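Local coordinates for protein MDM10 isoform 1 (Saccharomyces cerevisiae, PDB 7BTX) that serves in the ERMES complex that tethers the endoplasmic reticulum to mitochondria, and takes part in the late assembly steps of the TOM translocase of the outer membrane, at residues Y185-S190 with L194-F199; N22-I27 with G234-L239. All blocks are in the same frame, centred on the assembly; numbering follows the deposited sequence.

Interaction 1: Y185-S190 with L194-F199; sequences YFQRDS and LQEWIF
Tyr185 to Arg188 run antiparallel to Gln195 to Ile198 as the two arms of a beta hairpin, their short axes 4.5 Å apart, with Phe186 and Trp197 forming a hydrogen-bonded pair. Phe186 N donates to Trp197 O at 3.0 Å, and Trp197 N returns a nearly straight bond to Phe186 O. Beside this backbone pair the two aromatic side chains point the same way: Trp197 CE3 comes up to the edge of the Phe186 ring, 3.7 Å from CD2. With Arg188 and Gln195 they form one face of the sheet. The Arg188 chain bends at chi3 (89°), which helps turn NH1 toward the indole, 4.0 Å from Trp197 CH2. The other face carries Tyr185, Gln187, Glu196 and Ile198. Ile198 CG2 makes a CH-pi contact over the Tyr185 ring, a branched apolar group well suited to a flat surface. Extended from CG onward, Glu196 brings OE2 to the edge of that ring while OE1 forms a salt bridge with Arg209. Gln187 lies alongside the carboxylate but sends NE2 to Tyr13 OH. Exchanging Glu196 for an alanine would remove the carboxylate, and Arg209 would probably be left without this charge partner beside Tyr185 and Gln187. The face lined by Tyr13 and Trp18 of the N-terminal region is consistent with the inside of a membrane beta barrel. Backbone bonds from Tyr185 and Gln187 to strand 165-174, and from Glu196 to Arg209 of strand 209-211, continue the wall beyond both arms of the hairpin.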
ATOM      1  N   TYR D 185     -23.393 -22.347  21.879  1.00 45.05           N
ATOM      2  CA  TYR D 185     -23.042 -23.760  22.018  1.00 45.05           C
ATOM      3  C   TYR D 185     -23.544 -24.225  23.376  1.00 45.05           C
ATOM      4  O   TYR D 185     -22.910 -23.955  24.396  1.00 45.05           O
ATOM      5  CB  TYR D 185     -21.541 -24.010  21.915  1.00 45.05           C
ATOM      6  CG  TYR D 185     -20.884 -23.651  20.610  1.00 45.05           C
ATOM      7  CD1 TYR D 185     -20.567 -22.339  20.310  1.00 45.05           C
ATOM      8  CD2 TYR D 185     -20.543 -24.632  19.697  1.00 45.05           C
ATOM      9  CE1 TYR D 185     -19.964 -22.011  19.134  1.00 45.05           C
ATOM     10  CE2 TYR D 185     -19.937 -24.310  18.508  1.00 45.05           C
ATOM     11  CZ  TYR D 185     -19.651 -22.993  18.234  1.00 45.05           C
ATOM     12  OH  TYR D 185     -19.041 -22.648  17.055  1.00 45.05           O
ATOM     13  N   PHE D 186     -24.663 -24.925  23.392  1.00 45.07           N
ATOM     14  CA  PHE D 186     -25.065 -25.666  24.573  1.00 45.07           C
ATOM     15  C   PHE D 186     -24.570 -27.094  24.427  1.00 45.07           C
ATOM     16  O   PHE D 186     -24.668 -27.678  23.350  1.00 45.07           O
ATOM     17  CB  PHE D 186     -26.580 -25.638  24.734  1.00 45.07           C
ATOM     18  CG  PHE D 186     -27.056 -26.222  26.018  1.00 45.07           C
ATOM     19  CD1 PHE D 186     -26.998 -25.489  27.184  1.00 45.07           C
ATOM     20  CD2 PHE D 186     -27.563 -27.509  26.060  1.00 45.07           C
ATOM     21  CE1 PHE D 186     -27.436 -26.024  28.364  1.00 45.07           C
ATOM     22  CE2 PHE D 186     -27.999 -28.052  27.242  1.00 45.07           C
ATOM     23  CZ  PHE D 186     -27.937 -27.309  28.392  1.00 45.07           C
ATOM     24  N   GLN D 187     -24.029 -27.655  25.502  1.00 46.08           N
ATOM     25  CA  GLN D 187     -23.429 -28.982  25.404  1.00 46.08           C
ATOM     26  C   GLN D 187     -23.555 -29.727  26.722  1.00 46.08           C
ATOM     27  O   GLN D 187     -23.065 -29.263  27.752  1.00 46.08           O
ATOM     28  CB  GLN D 187     -21.967 -28.876  24.969  1.00 46.08           C
ATOM     29  CG  GLN D 187     -21.205 -27.730  25.585  1.00 46.08           C
ATOM     30  CD  GLN D 187     -19.890 -27.472  24.899  1.00 46.08           C
ATOM     31  OE1 GLN D 187     -19.474 -28.233  24.031  1.00 46.08           O
ATOM     32  NE2 GLN D 187     -19.231 -26.386  25.272  1.00 46.08           N
ATOM     33  N   ARG D 188     -24.202 -30.892  26.682  1.00 52.88           N
ATOM     34  CA  ARG D 188     -24.413 -31.713  27.871  1.00 52.88           C
ATOM     35  C   ARG D 188     -23.480 -32.917  27.810  1.00 52.88           C
ATOM     36  O   ARG D 188     -23.679 -33.858  27.049  1.00 52.88           O
ATOM     37  CB  ARG D 188     -25.870 -32.143  27.980  1.00 52.88           C
ATOM     38  CG  ARG D 188     -26.131 -33.088  29.145  1.00 52.88           C
ATOM     39  CD  ARG D 188     -27.586 -33.087  29.576  1.00 52.88           C
ATOM     40  NE  ARG D 188     -28.375 -34.075  28.849  1.00 52.88           N
ATOM     41  CZ  ARG D 188     -29.445 -33.784  28.119  1.00 52.88           C
ATOM     42  NH1 ARG D 188     -29.858 -32.527  28.020  1.00 52.88           N
ATOM     43  NH2 ARG D 188     -30.105 -34.749  27.493  1.00 52.88           N
ATOM     44  N   ASP D 189     -22.449 -32.880  28.642  1.00 57.77           N
ATOM     45  CA  ASP D 189     -21.520 -33.994  28.726  1.00 57.77           C
ATOM     46  C   ASP D 189     -22.114 -35.123  29.552  1.00 57.77           C
ATOM     47  O   ASP D 189     -23.018 -34.916  30.362  1.00 57.77           O
ATOM     48  CB  ASP D 189     -20.205 -33.545  29.355  1.00 57.77           C
ATOM     49  CG  ASP D 189     -19.064 -34.497  29.077  1.00 57.77           C
ATOM     50  OD1 ASP D 189     -19.213 -35.341  28.175  1.00 57.77           O
ATOM     51  OD2 ASP D 189     -18.026 -34.409  29.764  1.00 57.77           O
ATOM     52  N   SER D 190     -21.615 -36.329  29.316  1.00 61.34           N
ATOM     53  CA  SER D 190     -21.828 -37.479  30.180  1.00 61.34           C
ATOM     54  C   SER D 190     -20.537 -38.280  30.150  1.00 61.34           C
ATOM     55  O   SER D 190     -19.503 -37.762  29.719  1.00 61.34           O
ATOM     56  CB  SER D 190     -23.021 -38.311  29.720  1.00 61.34           C
ATOM     57  OG  SER D 190     -22.991 -39.596  30.309  1.00 61.34           O
ATOM     58  N   LEU D 194     -21.452 -36.897  24.584  1.00 55.70           N
ATOM     59  CA  LEU D 194     -21.160 -35.473  24.659  1.00 55.70           C
ATOM     60  C   LEU D 194     -22.055 -34.760  23.642  1.00 55.70           C
ATOM     61  O   LEU D 194     -21.586 -34.217  22.650  1.00 55.70           O
ATOM     62  CB  LEU D 194     -19.675 -35.165  24.465  1.00 55.70           C
ATOM     63  CG  LEU D 194     -19.158 -33.850  25.087  1.00 55.70           C
ATOM     64  CD1 LEU D 194     -17.712 -34.005  25.523  1.00 55.70           C
ATOM     65  CD2 LEU D 194     -19.278 -32.619  24.204  1.00 55.70           C
ATOM     66  N   GLN D 195     -23.370 -34.909  23.802  1.00 51.18           N
ATOM     67  CA  GLN D 195     -24.331 -34.196  22.965  1.00 51.18           C
ATOM     68  C   GLN D 195     -24.122 -32.689  23.028  1.00 51.18           C
ATOM     69  O   GLN D 195     -23.654 -32.152  24.031  1.00 51.18           O
ATOM     70  CB  GLN D 195     -25.757 -34.520  23.399  1.00 51.18           C
ATOM     71  CG  GLN D 195     -26.058 -35.986  23.534  1.00 51.18           C
ATOM     72  CD  GLN D 195     -27.329 -36.234  24.300  1.00 51.18           C
ATOM     73  OE1 GLN D 195     -27.848 -35.342  24.963  1.00 51.18           O
ATOM     74  NE2 GLN D 195     -27.845 -37.450  24.211  1.00 51.18           N
ATOM     75  N   GLU D 196     -24.480 -32.006  21.948  1.00 47.02           N
ATOM     76  CA  GLU D 196     -24.197 -30.586  21.818  1.00 47.02           C
ATOM     77  C   GLU D 196     -25.213 -29.959  20.885  1.00 47.02           C
ATOM     78  O   GLU D 196     -25.512 -30.523  19.837  1.00 47.02           O
ATOM     79  CB  GLU D 196     -22.788 -30.362  21.279  1.00 47.02           C
ATOM     80  CG  GLU D 196     -22.373 -28.920  21.219  1.00 47.02           C
ATOM     81  CD  GLU D 196     -20.905 -28.760  20.932  1.00 47.02           C
ATOM     82  OE1 GLU D 196     -20.244 -29.776  20.637  1.00 47.02           O
ATOM     83  OE2 GLU D 196     -20.409 -27.619  21.005  1.00 47.02           O
ATOM     84  N   TRP D 197     -25.731 -28.787  21.260  1.00 45.84           N
ATOM     85  CA  TRP D 197     -26.762 -28.084  20.488  1.00 45.84           C
ATOM     86  C   TRP D 197     -26.203 -26.737  20.056  1.00 45.84           C
ATOM     87  O   TRP D 197     -26.085 -25.814  20.856  1.00 45.84           O
ATOM     88  CB  TRP D 197     -28.027 -27.922  21.294  1.00 45.84           C
ATOM     89  CG  TRP D 197     -28.771 -29.181  21.478  1.00 45.84           C
ATOM     90  CD1 TRP D 197     -29.790 -29.648  20.712  1.00 45.84           C
ATOM     91  CD2 TRP D 197     -28.556 -30.152  22.501  1.00 45.84           C
ATOM     92  NE1 TRP D 197     -30.226 -30.853  21.195  1.00 45.84           N
ATOM     93  CE2 TRP D 197     -29.483 -31.183  22.295  1.00 45.84           C
ATOM     94  CE3 TRP D 197     -27.667 -30.248  23.573  1.00 45.84           C
ATOM     95  CZ2 TRP D 197     -29.547 -32.296  23.119  1.00 45.84           C
ATOM     96  CZ3 TRP D 197     -27.733 -31.352  24.387  1.00 45.84           C
ATOM     97  CH2 TRP D 197     -28.664 -32.360  24.158  1.00 45.84           C
ATOM     98  N   ILE D 198     -25.869 -26.623  18.784  1.00 47.41           N
ATOM     99  CA  ILE D 198     -25.251 -25.412  18.265  1.00 47.41           C
ATOM    100  C   ILE D 198     -26.295 -24.600  17.517  1.00 47.41           C
ATOM    101  O   ILE D 198     -26.984 -25.116  16.633  1.00 47.41           O
ATOM    102  CB  ILE D 198     -24.065 -25.759  17.354  1.00 47.41           C
ATOM    103  CG1 ILE D 198     -23.057 -26.622  18.099  1.00 47.41           C
ATOM    104  CG2 ILE D 198     -23.401 -24.503  16.845  1.00 47.41           C
ATOM    105  CD1 ILE D 198     -23.034 -28.055  17.667  1.00 47.41           C
ATOM    106  N   PHE D 199     -26.420 -23.329  17.870  1.00 49.78           N
ATOM    107  CA  PHE D 199     -27.196 -22.373  17.098  1.00 49.78           C
ATOM    108  C   PHE D 199     -26.257 -21.266  16.660  1.00 49.78           C
ATOM    109  O   PHE D 199     -25.417 -20.823  17.443  1.00 49.78           O
ATOM    110  CB  PHE D 199     -28.355 -21.796  17.909  1.00 49.78           C
ATOM    111  CG  PHE D 199     -29.085 -20.686  17.212  1.00 49.78           C
ATOM    112  CD1 PHE D 199     -29.922 -20.958  16.146  1.00 49.78           C
ATOM    113  CD2 PHE D 199     -28.934 -19.372  17.620  1.00 49.78           C
ATOM    114  CE1 PHE D 199     -30.593 -19.943  15.498  1.00 49.78           C
ATOM    115  CE2 PHE D 199     -29.606 -18.352  16.978  1.00 49.78           C
ATOM    116  CZ  PHE D 199     -30.436 -18.639  15.917  1.00 49.78           C
TER

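Interaction 2: N22-I27 with G234-L239; sequences NSYEDI and GAEFWL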
ATOM      1  N   ASN D  22     -14.143 -36.432  23.945  1.00 64.94           N
ATOM      2  CA  ASN D  22     -15.431 -36.951  23.518  1.00 64.94           C
ATOM      3  C   ASN D  22     -16.208 -35.983  22.638  1.00 64.94           C
ATOM      4  O   ASN D  22     -17.386 -36.231  22.371  1.00 64.94           O
ATOM      5  CB  ASN D  22     -16.275 -37.328  24.735  1.00 64.94           C
ATOM      6  CG  ASN D  22     -15.927 -38.686  25.283  1.00 64.94           C
ATOM      7  OD1 ASN D  22     -15.334 -38.801  26.356  1.00 64.94           O
ATOM      8  ND2 ASN D  22     -16.307 -39.730  24.558  1.00 64.94           N
ATOM      9  N   SER D  23     -15.603 -34.894  22.175  1.00 62.68           N
ATOM     10  CA  SER D  23     -16.327 -33.932  21.357  1.00 62.68           C
ATOM     11  C   SER D  23     -16.289 -34.361  19.899  1.00 62.68           C
ATOM     12  O   SER D  23     -15.326 -34.995  19.458  1.00 62.68           O
ATOM     13  CB  SER D  23     -15.725 -32.543  21.522  1.00 62.68           C
ATOM     14  OG  SER D  23     -16.481 -31.575  20.818  1.00 62.68           O
ATOM     15  N   TYR D  24     -17.328 -34.010  19.143  1.00 60.01           N
ATOM     16  CA  TYR D  24     -17.348 -34.288  17.712  1.00 60.01           C
ATOM     17  C   TYR D  24     -16.734 -33.125  16.939  1.00 60.01           C
ATOM     18  O   TYR D  24     -17.321 -32.613  15.984  1.00 60.01           O
ATOM     19  CB  TYR D  24     -18.782 -34.558  17.245  1.00 60.01           C
ATOM     20  CG  TYR D  24     -18.892 -35.256  15.910  1.00 60.01           C
ATOM     21  CD1 TYR D  24     -18.487 -36.570  15.760  1.00 60.01           C
ATOM     22  CD2 TYR D  24     -19.411 -34.598  14.800  1.00 60.01           C
ATOM     23  CE1 TYR D  24     -18.583 -37.204  14.542  1.00 60.01           C
ATOM     24  CE2 TYR D  24     -19.505 -35.223  13.579  1.00 60.01           C
ATOM     25  CZ  TYR D  24     -19.093 -36.524  13.455  1.00 60.01           C
ATOM     26  OH  TYR D  24     -19.192 -37.149  12.237  1.00 60.01           O
ATOM     27  N   GLU D  25     -15.559 -32.673  17.365  1.00 63.84           N
ATOM     28  CA  GLU D  25     -14.742 -31.795  16.545  1.00 63.84           C
ATOM     29  C   GLU D  25     -13.296 -32.206  16.750  1.00 63.84           C
ATOM     30  O   GLU D  25     -12.388 -31.702  16.081  1.00 63.84           O
ATOM     31  CB  GLU D  25     -14.969 -30.330  16.907  1.00 63.84           C
ATOM     32  CG  GLU D  25     -14.834 -30.033  18.383  1.00 63.84           C
ATOM     33  CD  GLU D  25     -14.796 -28.553  18.680  1.00 63.84           C
ATOM     34  OE1 GLU D  25     -14.816 -27.753  17.723  1.00 63.84           O
ATOM     35  OE2 GLU D  25     -14.747 -28.189  19.872  1.00 63.84           O
ATOM     36  N   ASP D  26     -13.089 -33.140  17.676  1.00 61.95           N
ATOM     37  CA  ASP D  26     -11.782 -33.709  17.956  1.00 61.95           C
ATOM     38  C   ASP D  26     -11.784 -35.199  17.675  1.00 61.95           C
ATOM     39  O   ASP D  26     -10.965 -35.941  18.225  1.00 61.95           O
ATOM     40  CB  ASP D  26     -11.366 -33.451  19.402  1.00 61.95           C
ATOM     41  CG  ASP D  26     -11.132 -31.985  19.690  1.00 61.95           C
ATOM     42  OD1 ASP D  26     -11.968 -31.377  20.388  1.00 61.95           O
ATOM     43  OD2 ASP D  26     -10.109 -31.442  19.228  1.00 61.95           O
ATOM     44  N   ILE D  27     -12.709 -35.655  16.834  1.00 60.78           N
ATOM     45  CA  ILE D  27     -12.806 -37.065  16.486  1.00 60.78           C
ATOM     46  C   ILE D  27     -11.809 -37.349  15.369  1.00 60.78           C
ATOM     47  O   ILE D  27     -11.104 -38.362  15.395  1.00 60.78           O
ATOM     48  CB  ILE D  27     -14.261 -37.451  16.136  1.00 60.78           C
ATOM     49  CG1 ILE D  27     -14.368 -38.905  15.701  1.00 60.78           C
ATOM     50  CG2 ILE D  27     -14.904 -36.486  15.133  1.00 60.78           C
ATOM     51  CD1 ILE D  27     -15.718 -39.497  15.968  1.00 60.78           C
ATOM     52  N   GLY D 234     -19.978 -41.187  16.171  1.00 55.50           N
ATOM     53  CA  GLY D 234     -20.510 -39.844  16.224  1.00 55.50           C
ATOM     54  C   GLY D 234     -21.399 -39.475  15.060  1.00 55.50           C
ATOM     55  O   GLY D 234     -21.426 -40.176  14.048  1.00 55.50           O
ATOM     56  N   ALA D 235     -22.139 -38.384  15.197  1.00 54.81           N
ATOM     57  CA  ALA D 235     -22.964 -37.868  14.120  1.00 54.81           C
ATOM     58  C   ALA D 235     -23.103 -36.357  14.271  1.00 54.81           C
ATOM     59  O   ALA D 235     -22.815 -35.792  15.325  1.00 54.81           O
ATOM     60  CB  ALA D 235     -24.320 -38.563  14.118  1.00 54.81           C
ATOM     61  N   GLU D 236     -23.548 -35.681  13.218  1.00 58.12           N
ATOM     62  CA  GLU D 236     -23.846 -34.260  13.304  1.00 58.12           C
ATOM     63  C   GLU D 236     -24.955 -33.946  12.318  1.00 58.12           C
ATOM     64  O   GLU D 236     -25.120 -34.659  11.330  1.00 58.12           O
ATOM     65  CB  GLU D 236     -22.608 -33.397  13.043  1.00 58.12           C
ATOM     66  CG  GLU D 236     -22.242 -33.221  11.599  1.00 58.12           C
ATOM     67  CD  GLU D 236     -20.891 -32.571  11.417  1.00 58.12           C
ATOM     68  OE1 GLU D 236     -20.207 -32.323  12.430  1.00 58.12           O
ATOM     69  OE2 GLU D 236     -20.515 -32.302  10.258  1.00 58.12           O
ATOM     70  N   PHE D 237     -25.756 -32.924  12.620  1.00 55.55           N
ATOM     71  CA  PHE D 237     -26.971 -32.633  11.853  1.00 55.55           C
ATOM     72  C   PHE D 237     -27.168 -31.123  11.796  1.00 55.55           C
ATOM     73  O   PHE D 237     -27.715 -30.536  12.729  1.00 55.55           O
ATOM     74  CB  PHE D 237     -28.192 -33.308  12.471  1.00 55.55           C
ATOM     75  CG  PHE D 237     -28.075 -34.797  12.600  1.00 55.55           C
ATOM     76  CD1 PHE D 237     -28.320 -35.621  11.517  1.00 55.55           C
ATOM     77  CD2 PHE D 237     -27.707 -35.369  13.804  1.00 55.55           C
ATOM     78  CE1 PHE D 237     -28.204 -36.990  11.635  1.00 55.55           C
ATOM     79  CE2 PHE D 237     -27.589 -36.735  13.929  1.00 55.55           C
ATOM     80  CZ  PHE D 237     -27.837 -37.546  12.844  1.00 55.55           C
ATOM     81  N   TRP D 238     -26.756 -30.502  10.700  1.00 61.77           N
ATOM     82  CA  TRP D 238     -26.909 -29.066  10.541  1.00 61.77           C
ATOM     83  C   TRP D 238     -28.100 -28.758   9.644  1.00 61.77           C
ATOM     84  O   TRP D 238     -28.468 -29.549   8.777  1.00 61.77           O
ATOM     85  CB  TRP D 238     -25.633 -28.462   9.963  1.00 61.77           C
ATOM     86  CG  TRP D 238     -24.444 -28.833  10.741  1.00 61.77           C
ATOM     87  CD1 TRP D 238     -23.586 -29.846  10.478  1.00 61.77           C
ATOM     88  CD2 TRP D 238     -23.982 -28.209  11.936  1.00 61.77           C
ATOM     89  NE1 TRP D 238     -22.606 -29.890  11.430  1.00 61.77           N
ATOM     90  CE2 TRP D 238     -22.832 -28.896  12.342  1.00 61.77           C
ATOM     91  CE3 TRP D 238     -24.427 -27.130  12.698  1.00 61.77           C
ATOM     92  CZ2 TRP D 238     -22.120 -28.543  13.475  1.00 61.77           C
ATOM     93  CZ3 TRP D 238     -23.735 -26.792  13.827  1.00 61.77           C
ATOM     94  CH2 TRP D 238     -22.586 -27.489  14.201  1.00 61.77           C
ATOM     95  N   LEU D 239     -28.708 -27.586   9.844  1.00 64.51           N
ATOM     96  CA  LEU D 239     -29.782 -27.135   8.967  1.00 64.51           C
ATOM     97  C   LEU D 239     -29.891 -25.616   9.008  1.00 64.51           C
ATOM     98  O   LEU D 239     -30.419 -25.058   9.970  1.00 64.51           O
ATOM     99  CB  LEU D 239     -31.113 -27.786   9.367  1.00 64.51           C
ATOM    100  CG  LEU D 239     -32.266 -27.842   8.358  1.00 64.51           C
ATOM    101  CD1 LEU D 239     -33.071 -29.098   8.605  1.00 64.51           C
ATOM    102  CD2 LEU D 239     -33.180 -26.635   8.422  1.00 64.51           C
TER
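Tyr24 places CG anti to its backbone nitrogen (chi1 -162°), sending the ring to strand 234-239, while Glu236 sets CG between its own nitrogen and carbonyl carbon (chi1 79°) and meets the ring's edge. The tyrosine is the centre of an inverse gamma turn in the loop between helices 5-16 and 30-33, and the strand is part of an antiparallel sheet, as expected for the wall of a mitochondrial beta barrel. Gly234 suits its place because it has no side chain: the ring lies against the bare backbone, with CE1 3.7 Å from Gly234 C. Over one face of the ring stands Ala235 O, 3.6 Å from CD2 and displaced toward the rim. The phenol end reaches past this strand, where Tyr24 OH is hydrogen-bonded to Thr251 OG1 and Ser249 OG of strand 245-258, so a tyrosine can lay a flat ring along the backbone while its hydroxyl is held by the next strand. Glu236 crosses the ring at about a right angle, its carboxylate plane turned 83° from that of the phenol, and a basic side chain of another protein's chain packs on it. The methylene also takes part: Glu236 CB lies 3.6 Å from Tyr24 CE2.

How the interactions relate
The centres of the two contacts lie 10 Å apart, on the same side of the chain's centre. Along the chain, interaction 1 is nested within the long loop that interaction 2 closes: 22-27 comes first, then the hairpin 185-190 and 194-199, then 234-239. Interaction 1 is local, pairing neighbouring strands, whereas interaction 2 brings an N-terminal loop onto a strand much later in sequence. Strand 209-211 bridges the two, through Arg209 beside Glu196 and Val210 bonded to Ala235. They also touch directly: Leu194 CB is 3.3 Å from Asn22 O, and Ile198 CD1 meets Trp238 CH2. Interaction 1 thus builds part of what is probably the barrel wall, and interaction 2 lays the N-terminal loop against a strand further along it.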